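Local coordinates for LPS-assembly lipoprotein LptE (Acinetobacter baumannii, PDB 5TSE) that probably works with LptD to assemble lipopolysaccharide at the surface of the outer membrane and may itself recognise lipopolysaccharide there, at residues K14-E19 / Y49-L54; V70-T75 / Y116-V121; V76-E81 / E90-T95. All blocks are in the same frame, centred on the assembly; numbering follows the deposited sequence.

Contact 1 (K14-E19 / Y49-L54)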
loop_
_atom_site.group_PDB
_atom_site.type_symbol
_atom_site.label_atom_id
_atom_site.label_comp_id
_atom_site.label_asym_id
_atom_site.label_seq_id
_atom_site.Cartn_x
_atom_site.Cartn_y
_atom_site.Cartn_z
ATOM N N LYS A 14 -12.979 -13.101 0.925
ATOM C CA LYS A 14 -14.089 -12.442 1.614
ATOM C C LYS A 14 -13.716 -11.851 2.957
ATOM O O LYS A 14 -14.066 -10.720 3.256
ATOM C CB LYS A 14 -15.272 -13.402 1.850
ATOM C CG LYS A 14 -15.968 -13.977 0.620
ATOM C CD LYS A 14 -15.201 -15.119 -0.029
ATOM C CE LYS A 14 -16.063 -15.846 -1.051
ATOM N NZ LYS A 14 -15.361 -17.036 -1.607
ATOM N N LYS A 15 -13.034 -12.639 3.778
ATOM C CA LYS A 15 -12.663 -12.206 5.125
ATOM C C LYS A 15 -11.162 -12.031 5.289
ATOM O O LYS A 15 -10.384 -12.913 4.930
ATOM C CB LYS A 15 -13.176 -13.209 6.152
ATOM C CG LYS A 15 -14.679 -13.384 6.174
ATOM C CD LYS A 15 -15.063 -14.388 7.248
ATOM C CE LYS A 15 -16.561 -14.631 7.293
ATOM N NZ LYS A 15 -16.925 -15.603 8.362
ATOM N N LEU A 16 -10.773 -10.892 5.860
ATOM C CA LEU A 16 -9.369 -10.568 6.082
ATOM C C LEU A 16 -9.036 -9.938 7.416
ATOM O O LEU A 16 -9.885 -9.369 8.110
ATOM C CB LEU A 16 -8.839 -9.619 4.996
ATOM C CG LEU A 16 -8.516 -10.176 3.617
ATOM C CD1 LEU A 16 -7.904 -9.084 2.754
ATOM C CD2 LEU A 16 -7.541 -11.333 3.742
ATOM N N SER A 17 -7.755 -10.070 7.737
ATOM C CA SER A 17 -7.137 -9.501 8.906
ATOM C C SER A 17 -5.874 -8.856 8.333
ATOM O O SER A 17 -5.372 -9.308 7.290
ATOM C CB SER A 17 -6.788 -10.590 9.891
ATOM O OG SER A 17 -6.420 -10.025 11.119
ATOM N N LEU A 18 -5.372 -7.811 8.984
ATOM C CA LEU A 18 -4.188 -7.108 8.484
ATOM C C LEU A 18 -2.996 -7.256 9.412
ATOM O O LEU A 18 -3.102 -7.006 10.619
ATOM C CB LEU A 18 -4.467 -5.605 8.352
ATOM C CG LEU A 18 -5.712 -5.144 7.598
ATOM C CD1 LEU A 18 -5.816 -3.633 7.673
ATOM C CD2 LEU A 18 -5.687 -5.610 6.161
ATOM N N GLU A 19 -1.870 -7.676 8.845
ATOM C CA GLU A 19 -0.647 -7.767 9.578
ATOM C C GLU A 19 0.255 -6.768 8.871
ATOM O O GLU A 19 0.619 -6.962 7.712
ATOM C CB GLU A 19 -0.031 -9.153 9.534
ATOM C CG GLU A 19 1.221 -9.202 10.408
ATOM C CD GLU A 19 2.000 -10.480 10.281
ATOM O OE1 GLU A 19 1.483 -11.432 9.681
ATOM O OE2 GLU A 19 3.136 -10.519 10.791
ATOM N N TYR A 49 -8.661 -14.831 5.933
ATOM C CA TYR A 49 -7.269 -14.835 5.509
ATOM C C TYR A 49 -6.510 -13.677 6.177
ATOM O O TYR A 49 -7.068 -12.934 6.991
ATOM C CB TYR A 49 -7.160 -14.836 3.972
ATOM C CG TYR A 49 -7.631 -16.147 3.367
ATOM C CD1 TYR A 49 -6.776 -17.249 3.302
ATOM C CD2 TYR A 49 -8.934 -16.297 2.879
ATOM C CE1 TYR A 49 -7.195 -18.457 2.767
ATOM C CE2 TYR A 49 -9.360 -17.502 2.335
ATOM C CZ TYR A 49 -8.486 -18.579 2.282
ATOM O OH TYR A 49 -8.895 -19.780 1.753
ATOM N N VAL A 50 -5.226 -13.562 5.862
ATOM C CA VAL A 50 -4.397 -12.540 6.430
ATOM C C VAL A 50 -3.617 -11.841 5.341
ATOM O O VAL A 50 -2.891 -12.470 4.581
ATOM C CB VAL A 50 -3.395 -13.131 7.447
ATOM C CG1 VAL A 50 -2.459 -12.045 7.977
ATOM C CG2 VAL A 50 -4.132 -13.833 8.596
ATOM N N LEU A 51 -3.781 -10.526 5.288
ATOM C CA LEU A 51 -3.081 -9.680 4.356
ATOM C C LEU A 51 -1.818 -9.233 5.058
ATOM O O LEU A 51 -1.860 -8.304 5.869
ATOM C CB LEU A 51 -3.960 -8.484 3.994
ATOM C CG LEU A 51 -3.339 -7.357 3.173
ATOM C CD1 LEU A 51 -2.538 -7.890 2.003
ATOM C CD2 LEU A 51 -4.437 -6.408 2.711
ATOM N N ARG A 52 -0.707 -9.924 4.778
ATOM C CA ARG A 52 0.576 -9.607 5.386
ATOM C C ARG A 52 1.381 -8.668 4.512
ATOM O O ARG A 52 1.650 -8.975 3.346
ATOM C CB ARG A 52 1.405 -10.876 5.670
ATOM C CG ARG A 52 2.698 -10.587 6.437
ATOM C CD ARG A 52 3.247 -11.795 7.196
ATOM N NE ARG A 52 4.153 -12.700 6.476
ATOM C CZ ARG A 52 5.474 -12.813 6.689
ATOM N NH1 ARG A 52 6.181 -13.684 5.972
ATOM N NH2 ARG A 52 6.108 -12.091 7.617
ATOM N N VAL A 53 1.724 -7.508 5.076
ATOM C CA VAL A 53 2.578 -6.539 4.424
ATOM C C VAL A 53 3.923 -6.881 4.982
ATOM O O VAL A 53 4.165 -6.646 6.152
ATOM C CB VAL A 53 2.214 -5.072 4.761
ATOM C CG1 VAL A 53 3.337 -4.126 4.354
ATOM C CG2 VAL A 53 0.920 -4.694 4.078
ATOM N N LEU A 54 4.786 -7.467 4.157
ATOM C CA LEU A 54 6.128 -7.856 4.611
ATOM C C LEU A 54 7.095 -6.687 4.642
ATOM O O LEU A 54 7.981 -6.625 5.504
ATOM C CB LEU A 54 6.727 -8.965 3.736
ATOM C CG LEU A 54 6.023 -10.323 3.751
ATOM C CD1 LEU A 54 4.687 -10.240 3.029
ATOM C CD2 LEU A 54 6.915 -11.393 3.122
#
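Residues K15-E19 and Y49-V53 run side by side in the same direction, their strand axes 4.5 Å apart at the closest point and turned 32° from each other, joined by a ladder of backbone hydrogen bonds. This is a parallel strand pair in the mixed sheet of the LptE fold: strand 15-19 lies between strand 41-42, reached by way of helix 25-37 in a beta-alpha-beta crossover, and the long strand 49-64. Y49 N opens the ladder with a sound bond to K15 O; those from L51 N to S17 O, E19 N to L51 O and V53 N to E19 O (2.9 Å) are nearly straight. Of the five, the bond from S17 N to Y49 O is weak and bent.

On the face of L16, L18 and L51 the contact is apolar. L16 CD2 presses on Y49 CB at 3.5 Å, the two side chains crossing obliquely, while its other methyl, CD1, reaches toward L51 CB. L18 and L51 instead lie side by side and point the same way, CD2 of L18 being 3.8 Å from CD2 of L51; L18 also touches E28, K32 and L35 of helix 25-37.

E19 and R52 share the other face with S17 and V50. In both, CG is anti to the backbone N (chi1 -176° and -174°), and the two chains advance alongside each other. Their charged ends do not join: E19 OE1 rests 3.1 Å from the methylene CD of R52 and 4.4 Å from R52 NE, leaving an electrostatic attraction at most. R52 NE makes its salt bridge with E81 of strand 68-81. One face of the R52 guanidinium is covered by L54 CG, 3.9 Å above the plane and over its centre.

Contact 2 (V70-T75 / Y116-V121)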
loop_
_atom_site.group_PDB
_atom_site.type_symbol
_atom_site.label_atom_id
_atom_site.label_comp_id
_atom_site.label_asym_id
_atom_site.label_seq_id
_atom_site.Cartn_x
_atom_site.Cartn_y
_atom_site.Cartn_z
ATOM N N VAL A 70 12.307 16.564 -6.076
ATOM C CA VAL A 70 12.070 15.791 -4.857
ATOM C C VAL A 70 10.961 14.786 -5.138
ATOM O O VAL A 70 9.837 15.187 -5.401
ATOM C CB VAL A 70 11.632 16.678 -3.677
ATOM C CG1 VAL A 70 11.301 15.824 -2.456
ATOM C CG2 VAL A 70 12.721 17.680 -3.334
ATOM N N LEU A 71 11.275 13.488 -5.055
ATOM C CA LEU A 71 10.309 12.430 -5.320
ATOM C C LEU A 71 9.992 11.620 -4.057
ATOM O O LEU A 71 10.882 11.041 -3.427
ATOM C CB LEU A 71 10.795 11.547 -6.470
ATOM C CG LEU A 71 9.896 10.377 -6.917
ATOM C CD1 LEU A 71 10.164 9.963 -8.347
ATOM C CD2 LEU A 71 9.981 9.174 -5.983
ATOM N N LEU A 72 8.706 11.591 -3.708
ATOM C CA LEU A 72 8.214 10.912 -2.521
ATOM C C LEU A 72 7.623 9.576 -2.945
ATOM O O LEU A 72 6.614 9.534 -3.641
ATOM C CB LEU A 72 7.177 11.793 -1.837
ATOM C CG LEU A 72 7.699 13.213 -1.503
ATOM C CD1 LEU A 72 6.572 14.137 -1.098
ATOM C CD2 LEU A 72 8.768 13.190 -0.423
ATOM N N ARG A 73 8.268 8.488 -2.551
ATOM C CA ARG A 73 7.797 7.172 -2.926
ATOM C C ARG A 73 7.428 6.326 -1.734
ATOM O O ARG A 73 7.984 6.494 -0.657
ATOM C CB ARG A 73 8.898 6.433 -3.696
ATOM C CG ARG A 73 8.538 5.011 -4.131
ATOM C CD ARG A 73 9.620 4.335 -4.980
ATOM N NE ARG A 73 10.015 5.183 -6.093
ATOM C CZ ARG A 73 9.284 5.406 -7.186
ATOM N NH1 ARG A 73 8.072 4.864 -7.345
ATOM N NH2 ARG A 73 9.764 6.209 -8.127
ATOM N N LEU A 74 6.494 5.405 -1.964
ATOM C CA LEU A 74 6.120 4.406 -0.977
ATOM C C LEU A 74 6.054 3.084 -1.725
ATOM O O LEU A 74 5.407 2.971 -2.756
ATOM C CB LEU A 74 4.798 4.727 -0.279
ATOM C CG LEU A 74 4.380 3.760 0.843
ATOM C CD1 LEU A 74 5.527 3.428 1.790
ATOM C CD2 LEU A 74 3.201 4.337 1.621
ATOM N N THR A 75 6.758 2.091 -1.207
ATOM C CA THR A 75 6.813 0.781 -1.829
ATOM C C THR A 75 6.341 -0.265 -0.831
ATOM O O THR A 75 6.736 -0.230 0.329
ATOM C CB THR A 75 8.254 0.499 -2.261
ATOM O OG1 THR A 75 8.665 1.538 -3.171
ATOM C CG2 THR A 75 8.385 -0.870 -2.906
ATOM N N TYR A 116 1.426 16.971 1.914
ATOM C CA TYR A 116 0.293 16.889 0.964
ATOM C C TYR A 116 0.503 15.774 -0.043
ATOM O O TYR A 116 -0.397 14.952 -0.271
ATOM C CB TYR A 116 0.143 18.235 0.238
ATOM C CG TYR A 116 -0.740 18.296 -1.007
ATOM C CD1 TYR A 116 -2.114 18.477 -0.905
ATOM C CD2 TYR A 116 -0.178 18.269 -2.284
ATOM C CE1 TYR A 116 -2.909 18.572 -2.033
ATOM C CE2 TYR A 116 -0.967 18.362 -3.426
ATOM C CZ TYR A 116 -2.336 18.523 -3.300
ATOM O OH TYR A 116 -3.143 18.645 -4.430
ATOM N N LEU A 117 1.683 15.752 -0.665
ATOM C CA LEU A 117 1.984 14.718 -1.639
ATOM C C LEU A 117 2.080 13.355 -0.962
ATOM O O LEU A 117 1.687 12.372 -1.567
ATOM C CB LEU A 117 3.227 15.055 -2.469
ATOM C CG LEU A 117 3.095 16.292 -3.396
ATOM C CD1 LEU A 117 4.429 16.738 -3.982
ATOM C CD2 LEU A 117 2.105 16.083 -4.517
ATOM N N GLN A 118 2.532 13.296 0.295
ATOM C CA GLN A 118 2.652 11.996 1.005
ATOM C C GLN A 118 1.311 11.345 1.280
ATOM O O GLN A 118 1.178 10.124 1.126
ATOM C CB GLN A 118 3.449 12.101 2.311
ATOM C CG GLN A 118 4.951 12.264 2.114
ATOM C CD GLN A 118 5.752 12.195 3.417
ATOM O OE1 GLN A 118 5.191 12.205 4.523
ATOM N NE2 GLN A 118 7.073 12.122 3.287
ATOM N N ARG A 119 0.329 12.145 1.704
ATOM C CA ARG A 119 -1.043 11.626 1.932
ATOM C C ARG A 119 -1.640 11.065 0.637
ATOM O O ARG A 119 -2.336 10.044 0.656
ATOM C CB ARG A 119 -1.965 12.690 2.550
ATOM C CG ARG A 119 -1.744 12.890 4.050
ATOM C CD ARG A 119 -2.677 13.924 4.673
ATOM N NE ARG A 119 -2.261 15.325 4.467
ATOM C CZ ARG A 119 -2.606 16.121 3.445
ATOM N NH1 ARG A 119 -2.145 17.372 3.413
ATOM N NH2 ARG A 119 -3.391 15.696 2.452
ATOM N N ILE A 120 -1.335 11.707 -0.489
ATOM C CA ILE A 120 -1.826 11.237 -1.787
ATOM C C ILE A 120 -1.158 9.900 -2.176
ATOM O O ILE A 120 -1.820 9.003 -2.690
ATOM C CB ILE A 120 -1.645 12.311 -2.877
ATOM C CG1 ILE A 120 -2.452 13.561 -2.493
ATOM C CG2 ILE A 120 -2.114 11.792 -4.240
ATOM C CD1 ILE A 120 -2.310 14.733 -3.431
ATOM N N VAL A 121 0.126 9.753 -1.862
ATOM C CA VAL A 121 0.891 8.531 -2.176
ATOM C C VAL A 121 0.362 7.329 -1.394
ATOM O O VAL A 121 0.138 6.263 -1.963
ATOM C CB VAL A 121 2.416 8.722 -1.916
ATOM C CG1 VAL A 121 3.158 7.388 -1.861
ATOM C CG2 VAL A 121 3.037 9.655 -2.961
#
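V121 meets both L72 and L74 where helix 110-134 lies over strand 68-81, with no hydrogen bond between the segments. The local axes are 8.6 Å apart and inclined at 28°, the helix running roughly with the strand. This is alpha/beta layer packing, one turn of helix facing alternate residues of the strand.

From the helix backbone, CB of V121 points toward the strand and divides its two methyls between alternate strand positions, L72 and L74. CG1, anti to the backbone N (chi1 164°), lands on L74 CB at 3.5 Å and comes within 3.9 Å of L74 N. The second methyl, V121 CG2, points further back along the strand and sits 3.6 Å from L72 O. The valine thus lies against the strand's helix-facing side, touching main-chain atoms as well as a side chain.

One helical turn earlier the strand does the reaching. L72 extends toward the helix, and its CD1 methyl touches L117 CB at 3.7 Å and Q118 CG at 4.1 Å, crossing both side chains at about a right angle. It is the CG methylene of Q118 that meets CD1.

L72 also packs on E114 of the same helix, and L74 on I122 and L125, so the leucines follow the helix over several turns. L117 reaches Y100 of strand 92-101, placing the helix across both strands of the hairpin.

Contact 3 (V76-E81 / E90-T95). With FMT (formic acid), chain D.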
loop_
_atom_site.group_PDB
_atom_site.type_symbol
_atom_site.label_atom_id
_atom_site.label_comp_id
_atom_site.label_asym_id
_atom_site.label_seq_id
_atom_site.Cartn_x
_atom_site.Cartn_y
_atom_site.Cartn_z
ATOM N N VAL A 76 5.488 -1.182 -1.271
ATOM C CA VAL A 76 4.977 -2.239 -0.375
ATOM C C VAL A 76 4.967 -3.623 -1.026
ATOM O O VAL A 76 4.525 -3.781 -2.162
ATOM C CB VAL A 76 3.544 -1.920 0.146
ATOM C CG1 VAL A 76 2.933 -3.119 0.860
ATOM C CG2 VAL A 76 3.561 -0.736 1.084
ATOM N N THR A 77 5.469 -4.611 -0.289
ATOM C CA THR A 77 5.461 -6.008 -0.717
ATOM C C THR A 77 4.481 -6.704 0.217
ATOM O O THR A 77 4.542 -6.541 1.435
ATOM C CB THR A 77 6.858 -6.652 -0.656
ATOM O OG1 THR A 77 7.749 -5.949 -1.544
ATOM C CG2 THR A 77 6.805 -8.129 -1.069
ATOM N N PHE A 78 3.552 -7.455 -0.346
ATOM C CA PHE A 78 2.565 -8.147 0.460
ATOM C C PHE A 78 2.119 -9.447 -0.190
ATOM O O PHE A 78 2.225 -9.622 -1.404
ATOM C CB PHE A 78 1.352 -7.248 0.665
ATOM C CG PHE A 78 0.522 -7.065 -0.570
ATOM C CD1 PHE A 78 0.853 -6.096 -1.515
ATOM C CD2 PHE A 78 -0.602 -7.860 -0.792
ATOM C CE1 PHE A 78 0.086 -5.928 -2.656
ATOM C CE2 PHE A 78 -1.377 -7.695 -1.934
ATOM C CZ PHE A 78 -1.032 -6.730 -2.868
ATOM N N GLN A 79 1.590 -10.343 0.630
ATOM C CA GLN A 79 1.091 -11.617 0.153
ATOM C C GLN A 79 -0.027 -12.056 1.068
ATOM O O GLN A 79 -0.005 -11.752 2.256
ATOM C CB GLN A 79 2.209 -12.662 0.148
ATOM C CG GLN A 79 2.707 -13.081 1.522
ATOM C CD GLN A 79 3.953 -13.958 1.479
ATOM O OE1 GLN A 79 4.533 -14.198 0.419
ATOM N NE2 GLN A 79 4.372 -14.436 2.648
ATOM N N ILE A 80 -1.013 -12.750 0.518
ATOM C CA ILE A 80 -2.096 -13.267 1.337
ATOM C C ILE A 80 -1.642 -14.588 1.967
ATOM O O ILE A 80 -0.994 -15.415 1.321
ATOM C CB ILE A 80 -3.373 -13.553 0.532
ATOM C CG1 ILE A 80 -3.837 -12.319 -0.243
ATOM C CG2 ILE A 80 -4.485 -14.028 1.464
ATOM C CD1 ILE A 80 -4.272 -11.162 0.617
ATOM N N GLU A 81 -1.989 -14.765 3.233
ATOM C CA GLU A 81 -1.700 -15.984 3.968
ATOM C C GLU A 81 -2.969 -16.363 4.688
ATOM O O GLU A 81 -3.833 -15.514 4.907
ATOM C CB GLU A 81 -0.624 -15.759 5.031
ATOM C CG GLU A 81 0.753 -15.381 4.514
ATOM C CD GLU A 81 1.762 -15.209 5.630
ATOM O OE1 GLU A 81 1.384 -15.323 6.820
ATOM O OE2 GLU A 81 2.941 -14.951 5.326
ATOM N N GLU A 90 1.937 -15.549 -4.092
ATOM C CA GLU A 90 3.330 -15.143 -4.046
ATOM C C GLU A 90 3.360 -13.669 -3.665
ATOM O O GLU A 90 2.343 -12.970 -3.821
ATOM C CB GLU A 90 4.031 -15.395 -5.384
ATOM C CG GLU A 90 4.131 -16.872 -5.757
ATOM C CD GLU A 90 4.948 -17.698 -4.768
ATOM O OE1 GLU A 90 5.733 -17.117 -3.991
ATOM O OE2 GLU A 90 4.818 -18.941 -4.776
ATOM N N PRO A 91 4.502 -13.194 -3.126
ATOM C CA PRO A 91 4.576 -11.778 -2.773
ATOM C C PRO A 91 4.352 -10.882 -3.990
ATOM O O PRO A 91 4.644 -11.274 -5.101
ATOM C CB PRO A 91 6.001 -11.600 -2.228
ATOM C CG PRO A 91 6.527 -12.963 -1.956
ATOM C CD PRO A 91 5.728 -13.937 -2.770
ATOM N N ARG A 92 3.806 -9.701 -3.752
ATOM C CA ARG A 92 3.534 -8.717 -4.786
ATOM C C ARG A 92 4.070 -7.377 -4.283
ATOM O O ARG A 92 3.719 -6.962 -3.183
ATOM C CB ARG A 92 2.030 -8.648 -5.026
ATOM C CG ARG A 92 1.558 -7.474 -5.865
ATOM C CD ARG A 92 2.150 -7.450 -7.270
ATOM N NE ARG A 92 1.726 -8.587 -8.081
ATOM C CZ ARG A 92 2.064 -8.773 -9.352
ATOM N NH1 ARG A 92 2.838 -7.893 -9.983
ATOM N NH2 ARG A 92 1.623 -9.842 -10.000
ATOM N N THR A 93 4.915 -6.723 -5.086
ATOM C CA THR A 93 5.533 -5.442 -4.746
ATOM C C THR A 93 4.916 -4.295 -5.554
ATOM O O THR A 93 4.991 -4.301 -6.778
ATOM C CB THR A 93 7.056 -5.501 -5.012
ATOM O OG1 THR A 93 7.641 -6.502 -4.169
ATOM C CG2 THR A 93 7.738 -4.162 -4.732
ATOM N N LEU A 94 4.314 -3.315 -4.872
ATOM C CA LEU A 94 3.690 -2.163 -5.540
ATOM C C LEU A 94 4.329 -0.871 -5.071
ATOM O O LEU A 94 4.959 -0.830 -4.031
ATOM C CB LEU A 94 2.197 -2.097 -5.255
ATOM C CG LEU A 94 1.401 -3.368 -5.512
ATOM C CD1 LEU A 94 -0.083 -3.084 -5.311
ATOM C CD2 LEU A 94 1.667 -3.902 -6.910
ATOM N N THR A 95 4.134 0.196 -5.834
ATOM C CA THR A 95 4.731 1.458 -5.493
ATOM C C THR A 95 3.899 2.624 -5.991
ATOM O O THR A 95 3.225 2.528 -7.011
ATOM C CB THR A 95 6.158 1.554 -6.080
ATOM O OG1 THR A 95 6.833 2.689 -5.540
ATOM C CG2 THR A 95 6.141 1.657 -7.610
HETATM C C FMT D . 10.098 -3.202 -0.271
HETATM O O1 FMT D . 9.432 -4.121 -0.715
HETATM O O2 FMT D . 9.474 -2.201 0.338
#
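Two threonine hydroxyls and a formic acid form a short relay on one face of the sheet: T93 OG1 donates to T77 OG1 at 2.7 Å, and T77 OG1 donates in turn to O1 of the formic acid at 2.6 Å. The threonines face each other as a non-hydrogen-bonded pair of the antiparallel beta hairpin made by strands 68-81 and 92-101. T57 also binds the small acid, which probably came from the crystallisation liquor. V76 with L94 and F78 with R92, the pairs flanking the threonines, are each closed by two backbone hydrogen bonds.

On the reverse face F78 CG takes the crowded position between the backbone N and the carbonyl carbon (chi1 71°). R92 CB lies over one face of the F78 ring, 4.1 Å above the plane and offset toward the rim, and the R92 chain runs aslant over the phenylalanine. L94 CD1 comes instead to the ring's edge, near its plane, 3.9 Å from F78 CE1. L94 and R92 both continue to Q132 of helix 110-134, which packs on this face.

Toward the turn of the hairpin, Q79 lies alongside P91, and Q79 OE1 is 3.3 Å from P91 CG. The other end of the amide is held within its own strand: Q79 NE2 donates to the anti lone pair of E81 OE2 at 3.1 Å, with an N-H...O angle of 147°.

In the fold
All three contacts belong to one mixed sheet, with helix 110-134 on the same face as helix 25-37. Strand 68-81 serves both contact 2 and contact 3, while contact 1 involves its neighbour, strand 49-64. Contacts 1 and 3, with centres about 11 Å apart, touch directly: L51 CD1 packs on F78 CD2 at 3.4 Å. Contacts 2 and 3 are about 19 Å apart between centres and meet at T95, whose OG1 bonds both L74 O and R73 NH1. Contacts 1 and 2 lie on opposite sides of the chain's centre, about 24 Å between centres, and do not touch. The formic acid, bound by T77 and by T57 of strand 49-64, touches these two neighbouring strands.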